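Local atomic coordinates of carbohydrate binding module (PDB entry 2W3J), a protein that is a family 35 carbohydrate-binding module that probably recognises uronic acid sugars and carries bound calcium. Residues A[81-86]-A[93-98]; A[106-111]-A[124-129]. One frame throughout, in Å; residues are numbered along the deposited sequence.

Contact 1 (A[81-86]-A[93-98])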
loop_
_atom_site.group_PDB
_atom_site.type_symbol
_atom_site.label_atom_id
_atom_site.label_comp_id
_atom_site.label_asym_id
_atom_site.label_seq_id
_atom_site.Cartn_x
_atom_site.Cartn_y
_atom_site.Cartn_z
ATOM N N LEU A 81 -3.698 9.131 -4.849
ATOM C CA LEU A 81 -3.230 8.450 -6.035
ATOM C C LEU A 81 -4.448 7.889 -6.762
ATOM O O LEU A 81 -5.441 7.560 -6.133
ATOM C CB LEU A 81 -2.290 7.285 -5.663
ATOM C CG LEU A 81 -1.018 7.652 -4.883
ATOM C CD1 LEU A 81 -0.143 6.410 -4.611
ATOM C CD2 LEU A 81 -0.263 8.682 -5.664
ATOM N N ASP A 82 -4.353 7.788 -8.074
ATOM C CA ASP A 82 -5.495 7.425 -8.919
ATOM C C ASP A 82 -5.786 5.903 -8.925
ATOM O O ASP A 82 -6.945 5.496 -8.888
ATOM C CB ASP A 82 -5.203 7.868 -10.348
ATOM C CG ASP A 82 -6.447 7.904 -11.221
ATOM O OD1 ASP A 82 -7.480 8.481 -10.779
ATOM O OD2 ASP A 82 -6.388 7.343 -12.363
ATOM N N PHE A 83 -4.727 5.079 -9.025
ATOM C CA PHE A 83 -4.920 3.618 -9.208
ATOM C C PHE A 83 -5.850 3.280 -10.371
ATOM O O PHE A 83 -6.933 2.732 -10.192
ATOM C CB PHE A 83 -5.443 2.976 -7.923
ATOM C CG PHE A 83 -4.472 3.037 -6.779
ATOM C CD1 PHE A 83 -3.454 2.074 -6.650
ATOM C CD2 PHE A 83 -4.572 4.030 -5.828
ATOM C CE1 PHE A 83 -2.549 2.122 -5.555
ATOM C CE2 PHE A 83 -3.660 4.100 -4.765
ATOM C CZ PHE A 83 -2.652 3.144 -4.634
ATOM N N PRO A 84 -5.429 3.639 -11.572
ATOM C CA PRO A 84 -6.257 3.489 -12.748
ATOM C C PRO A 84 -6.510 2.029 -13.053
ATOM O O PRO A 84 -5.713 1.150 -12.664
ATOM C CB PRO A 84 -5.393 4.085 -13.847
ATOM C CG PRO A 84 -3.987 3.909 -13.377
ATOM C CD PRO A 84 -4.109 4.206 -11.890
ATOM N N THR A 85 -7.607 1.768 -13.757
ATOM C CA THR A 85 -7.809 0.434 -14.300
ATOM C C THR A 85 -7.088 0.235 -15.643
ATOM O O THR A 85 -6.993 1.160 -16.463
ATOM C CB THR A 85 -9.290 0.124 -14.466
ATOM O OG1 THR A 85 -9.426 -1.132 -15.126
ATOM C CG2 THR A 85 -9.982 1.190 -15.347
ATOM N N ASN A 86 -6.585 -0.973 -15.896
ATOM C CA ASN A 86 -6.138 -1.330 -17.233
ATOM C C ASN A 86 -6.976 -2.480 -17.841
ATOM O O ASN A 86 -6.586 -3.041 -18.859
ATOM C CB ASN A 86 -4.644 -1.717 -17.217
ATOM C CG ASN A 86 -4.383 -2.924 -16.335
ATOM O OD1 ASN A 86 -5.324 -3.473 -15.765
ATOM N ND2 ASN A 86 -3.105 -3.343 -16.224
ATOM N N GLN A 93 0.263 -3.352 -11.819
ATOM C CA GLN A 93 0.675 -1.969 -12.111
ATOM C C GLN A 93 1.472 -1.466 -10.931
ATOM O O GLN A 93 1.431 -2.053 -9.849
ATOM C CB GLN A 93 -0.559 -1.086 -12.294
ATOM C CG GLN A 93 -1.496 -1.566 -13.437
ATOM C CD GLN A 93 -2.720 -0.678 -13.564
ATOM O OE1 GLN A 93 -3.868 -1.120 -13.391
ATOM N NE2 GLN A 93 -2.484 0.593 -13.891
ATOM N N THR A 94 2.209 -0.380 -11.123
ATOM C CA THR A 94 2.939 0.203 -10.003
ATOM C C THR A 94 2.706 1.712 -10.002
ATOM O O THR A 94 2.453 2.303 -11.055
ATOM C CB THR A 94 4.449 -0.079 -10.084
ATOM O OG1 THR A 94 4.951 0.333 -11.363
ATOM C CG2 THR A 94 4.736 -1.572 -9.894
ATOM N N VAL A 95 2.726 2.314 -8.816
ATOM C CA VAL A 95 2.657 3.765 -8.724
ATOM C C VAL A 95 3.674 4.188 -7.685
ATOM O O VAL A 95 3.802 3.550 -6.643
ATOM C CB VAL A 95 1.242 4.273 -8.369
ATOM C CG1 VAL A 95 0.693 3.658 -7.073
ATOM C CG2 VAL A 95 1.217 5.835 -8.295
ATOM N N ASN A 96 4.407 5.255 -7.976
ATOM C CA ASN A 96 5.402 5.771 -7.030
ATOM C C ASN A 96 4.829 6.952 -6.262
ATOM O O ASN A 96 4.018 7.714 -6.792
ATOM C CB ASN A 96 6.671 6.220 -7.769
ATOM C CG ASN A 96 7.489 5.064 -8.283
ATOM O OD1 ASN A 96 7.405 3.940 -7.775
ATOM N ND2 ASN A 96 8.295 5.326 -9.296
ATOM N N VAL A 97 5.222 7.096 -5.004
ATOM C CA VAL A 97 4.795 8.250 -4.227
ATOM C C VAL A 97 5.920 8.599 -3.255
ATOM O O VAL A 97 6.512 7.712 -2.617
ATOM C CB VAL A 97 3.458 7.982 -3.502
ATOM C CG1 VAL A 97 3.577 6.810 -2.534
ATOM C CG2 VAL A 97 2.946 9.217 -2.770
ATOM N N ASP A 98 6.237 9.889 -3.160
ATOM C CA ASP A 98 7.226 10.341 -2.188
ATOM C C ASP A 98 6.592 10.565 -0.828
ATOM O O ASP A 98 5.533 11.212 -0.704
ATOM C CB ASP A 98 7.927 11.601 -2.684
ATOM C CG ASP A 98 8.865 11.315 -3.864
ATOM O OD1 ASP A 98 9.212 10.131 -4.088
ATOM O OD2 ASP A 98 9.242 12.271 -4.582
#
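V95 turns CG1 into the crowded position between its backbone N and carbonyl carbon (chi1 56°), and L81 sets CG anti to its carbonyl carbon (chi1 -60°), which brings their methyls together. L81 CD1 lies 3.8 Å from V95 CG1 and also reaches V97 CB at 4.1 Å. F83 crosses V95 at about a right angle, its ring meeting the methyl obliquely: CE1 is 3.9 Å from V95 CG1, so this single methyl touches both the leucine and the phenylalanine. At the far end Q93, extended beyond CG, lays its amide against that of N86, the planes 24° apart and stacked; Q93 CG is 3.7 Å from N86 ND2. The end of Q93 also comes up to the P84 carbonyl. With an alanine at Q93, the N86 amide would probably lose its stacking partner and a gap would open beside P84. N86 itself is fixed by hydrogen bonds to N88 N and Q91 O. Residues 93-98 belong to an edge strand of the four-stranded sheet, bonded through Q93 and V95 to strand 51-60, whereas L81 ends strand 76-81 of the other sheet, so the contact joins the two sheets of the beta-sandwich.

Contact 2 (A[106-111]-A[124-129])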
loop_
_atom_site.group_PDB
_atom_site.type_symbol
_atom_site.label_atom_id
_atom_site.label_comp_id
_atom_site.label_asym_id
_atom_site.label_seq_id
_atom_site.Cartn_x
_atom_site.Cartn_y
_atom_site.Cartn_z
ATOM N N ASN A 106 7.386 4.711 11.934
ATOM C CA ASN A 106 6.496 5.507 11.110
ATOM C C ASN A 106 5.295 4.636 10.761
ATOM O O ASN A 106 5.429 3.426 10.664
ATOM C CB ASN A 106 7.150 5.885 9.792
ATOM C CG ASN A 106 8.270 6.904 9.958
ATOM O OD1 ASN A 106 8.066 8.102 9.788
ATOM N ND2 ASN A 106 9.464 6.412 10.287
ATOM N N SER A 107 4.132 5.248 10.565
ATOM C CA SER A 107 2.980 4.482 10.069
ATOM C C SER A 107 2.674 4.950 8.651
ATOM O O SER A 107 2.854 6.127 8.308
ATOM C CB SER A 107 1.759 4.672 10.980
ATOM O OG SER A 107 1.390 6.039 10.992
ATOM N N ILE A 108 2.207 4.024 7.797
ATOM C CA ILE A 108 1.777 4.367 6.477
ATOM C C ILE A 108 0.403 3.708 6.338
ATOM O O ILE A 108 0.241 2.561 6.726
ATOM C CB ILE A 108 2.690 3.766 5.389
ATOM C CG1 ILE A 108 4.128 4.321 5.515
ATOM C CG2 ILE A 108 2.109 4.063 4.023
ATOM C CD1 ILE A 108 5.042 3.810 4.371
ATOM N N LYS A 109 -0.574 4.475 5.854
ATOM C CA LYS A 109 -1.914 3.942 5.654
ATOM C C LYS A 109 -2.377 4.321 4.245
ATOM O O LYS A 109 -2.075 5.402 3.717
ATOM C CB LYS A 109 -2.870 4.457 6.761
ATOM C CG LYS A 109 -4.297 3.899 6.728
ATOM C CD LYS A 109 -5.102 4.435 7.975
ATOM C CE LYS A 109 -6.472 3.709 8.185
ATOM N NZ LYS A 109 -7.188 4.155 9.471
ATOM N N LEU A 110 -3.119 3.412 3.604
ATOM C CA LEU A 110 -3.696 3.740 2.342
ATOM C C LEU A 110 -5.211 3.622 2.529
ATOM O O LEU A 110 -5.689 2.602 3.056
ATOM C CB LEU A 110 -3.230 2.723 1.301
ATOM C CG LEU A 110 -3.650 2.940 -0.155
ATOM C CD1 LEU A 110 -3.018 4.180 -0.795
ATOM C CD2 LEU A 110 -3.212 1.705 -0.990
ATOM N N VAL A 111 -5.942 4.654 2.107
ATOM C CA VAL A 111 -7.365 4.795 2.479
ATOM C C VAL A 111 -8.215 5.079 1.238
ATOM O O VAL A 111 -7.998 6.058 0.522
ATOM C CB VAL A 111 -7.578 5.961 3.496
ATOM C CG1 VAL A 111 -9.091 6.074 3.887
ATOM C CG2 VAL A 111 -6.724 5.736 4.763
ATOM N N ILE A 124 3.935 -2.883 -0.816
ATOM C CA ILE A 124 4.521 -1.556 -0.889
ATOM C C ILE A 124 6.039 -1.697 -0.663
ATOM O O ILE A 124 6.463 -2.465 0.187
ATOM C CB ILE A 124 3.855 -0.524 0.068
ATOM C CG1 ILE A 124 4.399 0.871 -0.225
ATOM C CG2 ILE A 124 4.002 -0.849 1.571
ATOM C CD1 ILE A 124 3.661 1.922 0.581
ATOM N N ARG A 125 6.805 -1.007 -1.505
ATOM C CA ARG A 125 8.271 -1.045 -1.455
ATOM C C ARG A 125 8.751 0.356 -1.103
ATOM O O ARG A 125 8.426 1.308 -1.807
ATOM C CB ARG A 125 8.816 -1.431 -2.832
ATOM C CG ARG A 125 10.350 -1.629 -2.902
ATOM C CD ARG A 125 10.799 -1.775 -4.337
ATOM N NE ARG A 125 10.167 -2.895 -5.027
ATOM C CZ ARG A 125 10.649 -4.133 -5.021
ATOM N NH1 ARG A 125 11.757 -4.410 -4.342
ATOM N NH2 ARG A 125 10.020 -5.097 -5.680
ATOM N N VAL A 126 9.510 0.484 -0.015
ATOM C CA VAL A 126 10.067 1.791 0.328
ATOM C C VAL A 126 11.578 1.766 0.022
ATOM O O VAL A 126 12.313 0.943 0.589
ATOM C CB VAL A 126 9.803 2.114 1.808
ATOM C CG1 VAL A 126 10.420 3.499 2.215
ATOM C CG2 VAL A 126 8.271 2.064 2.080
ATOM N N THR A 127 12.013 2.639 -0.872
ATOM C CA THR A 127 13.427 2.654 -1.257
ATOM C C THR A 127 14.254 3.600 -0.401
ATOM O O THR A 127 13.746 4.574 0.155
ATOM C CB THR A 127 13.629 2.980 -2.742
ATOM O OG1 THR A 127 13.029 4.242 -3.053
ATOM C CG2 THR A 127 13.024 1.896 -3.594
ATOM N N GLY A 128 15.543 3.288 -0.278
ATOM C CA GLY A 128 16.446 4.071 0.562
ATOM C C GLY A 128 17.115 3.201 1.610
ATOM O O GLY A 128 16.601 2.145 1.990
ATOM N N ASN A 129 18.275 3.645 2.094
ATOM C CA ASN A 129 19.002 2.891 3.082
ATOM C C ASN A 129 18.322 3.030 4.417
ATOM O O ASN A 129 17.645 4.020 4.674
ATOM C CB ASN A 129 20.449 3.407 3.211
ATOM C CG ASN A 129 21.169 3.463 1.872
ATOM O OD1 ASN A 129 21.131 2.504 1.084
ATOM N ND2 ASN A 129 21.844 4.582 1.608
#
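The backbones of I108 and I124 stay 9.8 Å apart at their CA atoms, too far for strand pairing, so segments 106-111 and 124-129 meet through side chains alone. I108 supplies one whole side of the contact and splits its two branches between two partners. Its CG2 methyl lies 4.3 Å from I124 CD1, while the other branch carries CD1 to 4.3 Å from V126 CG2. I124 reaches toward I108 by being fully extended, with CG1 anti to the backbone N (chi1 -172°) and CD1 anti in turn (chi2 174°): I108 CB and I124 CB are 6.9 Å apart, and the extended branch takes CD1 part of the way. The same I124 CD1 is 4.5 Å from I108 CD1, which places it near both ends of the opposing isoleucine. I124 and V126 sit two residues apart on their strand and therefore present the same face to I108. With only 88 Å² buried and no closer approach than these, this is light van der Waals contact between buried aliphatic groups. I108 is bonded through its backbone to W43 of strand 40-47, and I124 packs on that tryptophan too. F4 of strand 2-5, the neighbour of 120-126 in its own sheet, touches I124 and V126, so the contact lies in the hydrophobic interior between the sheets of the sandwich, as in the beta-jelly-roll fold of related modules.

Overall arrangement
Both contacts tie the same two sheets of the sandwich together, contact 1 at an edge and contact 2 deeper inside; their centres are 14 Å apart, lying 10 Å and 7 Å respectively from the centre of the chain. They meet directly, F83 CZ packing 4.0 Å from L110 CD2. The chain also links them: strand 93-101 of contact 1 leads into strand 104-112 of contact 2, passing from one sheet to the other. Neither contact reaches the metal sites, since the side chains of F83 and I124 are about 11 Å and 10 Å from a bound calcium, although D122, a calcium ligand, shares strand 120-126 with I124.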